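S-adenosylmethionine dependent methyltransferase (Mesorhizobium loti, PDB 3BKW) probably transfers methyl groups from S-adenosylmethionine to a substrate that remains unidentified. Local coordinates at residues Leu115-Phe127 and Gly137-Tyr149. Residues are numbered along the deposited sequence; the frame is centred on the assembly and turned at random. Where two conformers were deposited one is given.
With EDO (1,2-ethanediol), chain E.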
loop_
_atom_site.group_PDB
_atom_site.type_symbol
_atom_site.label_atom_id
_atom_site.label_comp_id
_atom_site.label_asym_id
_atom_site.label_seq_id
_atom_site.Cartn_x
_atom_site.Cartn_y
_atom_site.Cartn_z
ATOM N N LEU A 115 -1.752 4.816 16.420
ATOM C CA LEU A 115 -1.374 6.208 16.168
ATOM C C LEU A 115 -0.165 6.706 16.946
ATOM O O LEU A 115 -0.173 7.802 17.525
ATOM C CB LEU A 115 -2.611 7.087 16.403
ATOM C CG LEU A 115 -3.869 6.713 15.613
ATOM C CD1 LEU A 115 -5.025 7.673 15.956
ATOM C CD2 LEU A 115 -3.592 6.675 14.114
ATOM N N ALA A 116 0.869 5.879 16.958
ATOM C CA ALA A 116 2.140 6.185 17.629
ATOM C C ALA A 116 3.351 6.168 16.702
ATOM O O ALA A 116 4.262 6.953 16.881
ATOM C CB ALA A 116 2.387 5.186 18.778
ATOM N N LEU A 117 3.375 5.251 15.730
ATOM C CA LEU A 117 4.552 5.038 14.914
ATOM C C LEU A 117 4.891 6.153 13.959
ATOM O O LEU A 117 6.058 6.289 13.609
ATOM C CB LEU A 117 4.522 3.694 14.201
ATOM C CG LEU A 117 4.431 2.434 15.078
ATOM C CD1 LEU A 117 4.859 1.256 14.182
ATOM C CD2 LEU A 117 5.230 2.453 16.344
ATOM N N HIS A 118 3.916 7.007 13.622
ATOM C CA HIS A 118 4.212 8.196 12.814
ATOM C C HIS A 118 5.080 9.232 13.538
ATOM O O HIS A 118 5.552 10.164 12.904
ATOM C CB HIS A 118 2.991 8.830 12.154
ATOM C CG HIS A 118 1.878 9.138 13.091
ATOM N ND1 HIS A 118 0.809 8.298 13.261
ATOM C CD2 HIS A 118 1.665 10.182 13.917
ATOM C CE1 HIS A 118 -0.032 8.819 14.134
ATOM N NE2 HIS A 118 0.475 9.951 14.567
ATOM N N TYR A 119 5.270 9.081 14.856
ATOM C CA TYR A 119 6.179 9.944 15.630
ATOM C C TYR A 119 7.590 9.366 15.837
ATOM O O TYR A 119 8.442 10.024 16.427
ATOM C CB TYR A 119 5.551 10.284 16.987
ATOM C CG TYR A 119 4.181 10.929 16.861
ATOM C CD1 TYR A 119 4.002 12.098 16.103
ATOM C CD2 TYR A 119 3.061 10.380 17.494
ATOM C CE1 TYR A 119 2.737 12.707 15.971
ATOM C CE2 TYR A 119 1.786 11.001 17.375
ATOM C CZ TYR A 119 1.647 12.164 16.606
ATOM O OH TYR A 119 0.412 12.791 16.433
ATOM N N VAL A 120 7.839 8.166 15.290
ATOM C CA VAL A 120 9.118 7.460 15.445
ATOM C C VAL A 120 9.956 7.728 14.209
ATOM O O VAL A 120 9.540 7.350 13.131
ATOM C CB VAL A 120 8.881 5.936 15.664
ATOM C CG1 VAL A 120 10.199 5.181 15.706
ATOM C CG2 VAL A 120 8.116 5.715 16.976
ATOM N N GLU A 121 11.140 8.324 14.371
ATOM C CA GLU A 121 11.991 8.668 13.234
ATOM C C GLU A 121 12.552 7.433 12.539
ATOM O O GLU A 121 12.429 7.307 11.316
ATOM C CB GLU A 121 13.129 9.603 13.648
ATOM C CG GLU A 121 13.915 10.166 12.467
ATOM C CD GLU A 121 14.850 11.309 12.838
ATOM O OE1 GLU A 121 15.242 11.435 14.019
ATOM O OE2 GLU A 121 15.199 12.084 11.919
ATOM N N ASP A 122 13.171 6.545 13.320
ATOM C CA ASP A 122 13.778 5.312 12.789
ATOM C C ASP A 122 12.788 4.163 12.982
ATOM O O ASP A 122 12.951 3.308 13.860
ATOM C CB ASP A 122 15.132 5.062 13.467
ATOM C CG ASP A 122 15.937 3.950 12.803
ATOM O OD1 ASP A 122 15.437 3.311 11.846
ATOM O OD2 ASP A 122 17.080 3.734 13.265
ATOM N N VAL A 123 11.770 4.137 12.126
ATOM C CA VAL A 123 10.699 3.153 12.272
ATOM C C VAL A 123 11.186 1.742 11.948
ATOM O O VAL A 123 10.721 0.793 12.561
ATOM C CB VAL A 123 9.431 3.550 11.492
ATOM C CG1 VAL A 123 9.557 3.275 10.003
ATOM C CG2 VAL A 123 8.230 2.857 12.086
ATOM N N ALA A 124 12.126 1.620 11.004
ATOM C CA ALA A 124 12.714 0.318 10.650
ATOM C C ALA A 124 13.363 -0.362 11.859
ATOM O O ALA A 124 13.169 -1.571 12.066
ATOM C CB ALA A 124 13.709 0.435 9.492
ATOM N N ARG A 125 14.054 0.418 12.690
ATOM C CA ARG A 125 14.657 -0.093 13.932
ATOM C C ARG A 125 13.567 -0.659 14.839
ATOM O O ARG A 125 13.690 -1.766 15.369
ATOM C CB ARG A 125 15.463 0.996 14.644
ATOM C CG ARG A 125 16.107 0.579 15.955
ATOM C CD ARG A 125 16.970 1.698 16.494
ATOM N NE ARG A 125 17.764 1.319 17.670
ATOM C CZ ARG A 125 17.340 1.282 18.938
ATOM N NH1 ARG A 125 16.074 1.558 19.270
ATOM N NH2 ARG A 125 18.200 0.931 19.899
ATOM N N LEU A 126 12.494 0.109 15.007
ATOM C CA LEU A 126 11.342 -0.343 15.806
ATOM C C LEU A 126 10.744 -1.644 15.233
ATOM O O LEU A 126 10.461 -2.566 15.991
ATOM C CB LEU A 126 10.298 0.775 15.963
ATOM C CG LEU A 126 9.050 0.452 16.789
ATOM C CD1 LEU A 126 8.496 1.707 17.513
ATOM C CD2 LEU A 126 7.957 -0.217 15.941
ATOM N N PHE A 127 10.570 -1.719 13.915
ATOM C CA PHE A 127 10.058 -2.937 13.281
ATOM C C PHE A 127 10.942 -4.152 13.577
ATOM O O PHE A 127 10.438 -5.235 13.872
ATOM C CB PHE A 127 9.956 -2.787 11.749
ATOM C CG PHE A 127 8.923 -1.802 11.244
ATOM C CD1 PHE A 127 7.838 -1.382 12.014
ATOM C CD2 PHE A 127 8.980 -1.385 9.915
ATOM C CE1 PHE A 127 6.876 -0.517 11.494
ATOM C CE2 PHE A 127 8.029 -0.518 9.382
ATOM C CZ PHE A 127 6.967 -0.097 10.160
ATOM N N GLY A 137 5.009 -16.871 13.852
ATOM C CA GLY A 137 3.584 -16.779 13.529
ATOM C C GLY A 137 2.852 -15.625 14.213
ATOM O O GLY A 137 1.638 -15.468 14.032
ATOM N N GLY A 138 3.569 -14.811 14.993
ATOM C CA GLY A 138 2.964 -13.683 15.689
ATOM C C GLY A 138 2.665 -12.545 14.742
ATOM O O GLY A 138 3.191 -12.517 13.628
ATOM N N HIS A 139 1.827 -11.599 15.194
ATOM C CA HIS A 139 1.390 -10.464 14.374
ATOM C C HIS A 139 1.716 -9.107 14.974
ATOM O O HIS A 139 1.902 -8.985 16.161
ATOM C CB HIS A 139 -0.112 -10.508 14.106
ATOM C CG HIS A 139 -0.533 -11.654 13.243
ATOM N ND1 HIS A 139 -0.877 -12.881 13.758
ATOM C CD2 HIS A 139 -0.657 -11.760 11.899
ATOM C CE1 HIS A 139 -1.199 -13.698 12.770
ATOM N NE2 HIS A 139 -1.071 -13.042 11.630
ATOM N N PHE A 140 1.821 -8.121 14.088
ATOM C CA PHE A 140 2.016 -6.716 14.417
ATOM C C PHE A 140 0.911 -5.983 13.667
ATOM O O PHE A 140 0.881 -6.040 12.440
ATOM C CB PHE A 140 3.410 -6.271 14.005
ATOM C CG PHE A 140 3.749 -4.832 14.328
ATOM C CD1 PHE A 140 3.142 -4.107 15.370
ATOM C CD2 PHE A 140 4.801 -4.226 13.639
ATOM C CE1 PHE A 140 3.520 -2.792 15.665
ATOM C CE2 PHE A 140 5.180 -2.934 13.948
ATOM C CZ PHE A 140 4.550 -2.219 14.951
ATOM N N VAL A 141 0.005 -5.350 14.405
ATOM C CA VAL A 141 -1.141 -4.659 13.839
ATOM C C VAL A 141 -1.092 -3.229 14.348
ATOM O O VAL A 141 -1.053 -2.985 15.562
ATOM C CB VAL A 141 -2.445 -5.349 14.250
ATOM C CG1 VAL A 141 -3.668 -4.596 13.701
ATOM C CG2 VAL A 141 -2.462 -6.794 13.768
ATOM N N PHE A 142 -1.043 -2.266 13.430
ATOM C CA PHE A 142 -0.926 -0.887 13.823
ATOM C C PHE A 142 -1.589 0.106 12.888
ATOM O O PHE A 142 -1.786 -0.177 11.697
ATOM C CB PHE A 142 0.565 -0.538 14.009
ATOM C CG PHE A 142 1.396 -0.565 12.730
ATOM C CD1 PHE A 142 1.581 0.607 11.994
ATOM C CD2 PHE A 142 2.006 -1.748 12.266
ATOM C CE1 PHE A 142 2.368 0.624 10.823
ATOM C CE2 PHE A 142 2.803 -1.743 11.081
ATOM C CZ PHE A 142 2.967 -0.544 10.363
ATOM N N SER A 143 -1.908 1.273 13.458
ATOM C CA SER A 143 -2.456 2.387 12.711
ATOM C C SER A 143 -1.504 3.555 12.786
ATOM O O SER A 143 -0.831 3.767 13.805
ATOM C CB SER A 143 -3.816 2.796 13.240
ATOM O OG SER A 143 -3.735 3.190 14.597
ATOM N N THR A 144 -1.435 4.289 11.684
ATOM C CA THR A 144 -0.675 5.526 11.592
ATOM C C THR A 144 -1.460 6.516 10.740
ATOM O O THR A 144 -2.376 6.143 10.024
ATOM C CB THR A 144 0.742 5.316 10.935
ATOM O OG1 THR A 144 0.605 4.618 9.679
ATOM C CG2 THR A 144 1.680 4.510 11.854
ATOM N N GLU A 145 -1.093 7.785 10.817
ATOM C CA GLU A 145 -1.614 8.770 9.890
ATOM C C GLU A 145 -1.174 8.364 8.492
ATOM O O GLU A 145 -0.044 7.933 8.271
ATOM C CB GLU A 145 -1.104 10.177 10.183
ATOM C CG GLU A 145 -1.806 10.814 11.360
ATOM C CD GLU A 145 -1.353 12.207 11.696
ATOM O OE1 GLU A 145 -0.718 12.861 10.858
ATOM O OE2 GLU A 145 -1.648 12.628 12.820
ATOM N N HIS A 146 -2.104 8.465 7.561
ATOM C CA HIS A 146 -1.866 8.079 6.161
ATOM C C HIS A 146 -0.954 9.122 5.499
ATOM O O HIS A 146 -1.053 10.308 5.826
ATOM C CB HIS A 146 -3.216 8.043 5.432
ATOM C CG HIS A 146 -3.182 7.350 4.111
ATOM N ND1 HIS A 146 -2.642 7.918 2.977
ATOM C CD2 HIS A 146 -3.671 6.146 3.732
ATOM C CE1 HIS A 146 -2.770 7.081 1.965
ATOM N NE2 HIS A 146 -3.392 5.997 2.394
ATOM N N PRO A 147 -0.030 8.682 4.604
ATOM C CA PRO A 147 0.786 9.699 3.926
ATOM C C PRO A 147 0.020 10.778 3.114
ATOM O O PRO A 147 0.508 11.893 2.966
ATOM C CB PRO A 147 1.759 8.851 3.073
ATOM C CG PRO A 147 1.111 7.544 2.949
ATOM C CD PRO A 147 0.362 7.317 4.207
ATOM N N ILE A 148 -1.174 10.471 2.597
ATOM C CA ILE A 148 -2.009 11.491 1.939
ATOM C C ILE A 148 -2.329 12.620 2.929
ATOM O O ILE A 148 -2.296 13.786 2.576
ATOM C CB ILE A 148 -3.313 10.901 1.381
ATOM C CG1 ILE A 148 -2.997 10.106 0.115
ATOM C CG2 ILE A 148 -4.343 12.032 1.073
ATOM C CD1 ILE A 148 -4.136 9.280 -0.399
ATOM N N TYR A 149 -2.641 12.242 4.166
ATOM C CA TYR A 149 -2.933 13.176 5.227
ATOM C C TYR A 149 -1.680 13.921 5.710
ATOM O O TYR A 149 -1.750 15.132 5.985
ATOM C CB TYR A 149 -3.627 12.431 6.379
ATOM C CG TYR A 149 -4.070 13.316 7.510
ATOM C CD1 TYR A 149 -5.274 14.022 7.451
ATOM C CD2 TYR A 149 -3.291 13.438 8.660
ATOM C CE1 TYR A 149 -5.680 14.853 8.514
ATOM C CE2 TYR A 149 -3.675 14.270 9.715
ATOM C CZ TYR A 149 -4.883 14.959 9.645
ATOM O OH TYR A 149 -5.261 15.786 10.684
HETATM C C1 EDO E . 17.623 2.330 9.567
HETATM O O1 EDO E . 16.869 1.582 10.524
HETATM C C2 EDO E . 18.625 1.416 8.868
HETATM O O2 EDO E . 17.996 0.274 8.253
HETATM O O HOH W 1 1.194 3.267 15.615
HETATM O O HOH W 2 0.019 14.262 14.201
#
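In this class I methyltransferase fold, strand 108-114 leads into a crossover, and the contact joins the loop at its start, with the first turn of helix 123-133, to the neighbouring parallel strand 138-145. Leu115, just past the end of strand 108-114, still pairs with strand 138-145: its N donates to Ser143 O at 3.0 Å, from above the carbonyl plane, and weakly to Ser143 OG. Water 1 extends the link, accepting from Leu117 N and donating to Ser143 O.

Beyond this seam the 3-10 turn 117-119 and the helix start pack on the sheet through apolar groups. Leu117 lowers CD1 over one face of the Phe142 ring, a CH-pi contact 4.2 Å from the centroid, and the same methyl lies 3.6 Å from Phe140 CZ. With CG anti to the backbone N (chi1 -179°), Phe140 extends from the strand toward the helix, where Phe127 CD1 lies at the edge of its ring, 3.6 Å from Phe140 CE2. The rings of Phe127 and Phe142 meet obliquely, their planes 40° apart.

At the strand's C-terminal end, the His118 ring has Thr144 CA at its edge and Glu145 CG over one face, 4.0 Å from the ring centroid. Glu145 runs on extended past the imidazole; its OE2 receives a bond from water 2, which in turn accepts from Tyr119 OH, while OE1 forms a salt bridge with Lys189. Replacing His118 with an alanine would probably open a gap beside Thr144 and leave Glu145 CG without the ring face it rests on, the carboxylate still tied to Lys189.

Hydrophobic packing of a crossover loop and helix against adjacent parallel strands, with loops gathered at their C-terminal ends, is typical of the Rossmann-like beta-alpha-beta architecture of S-adenosylmethionine-dependent methyltransferases.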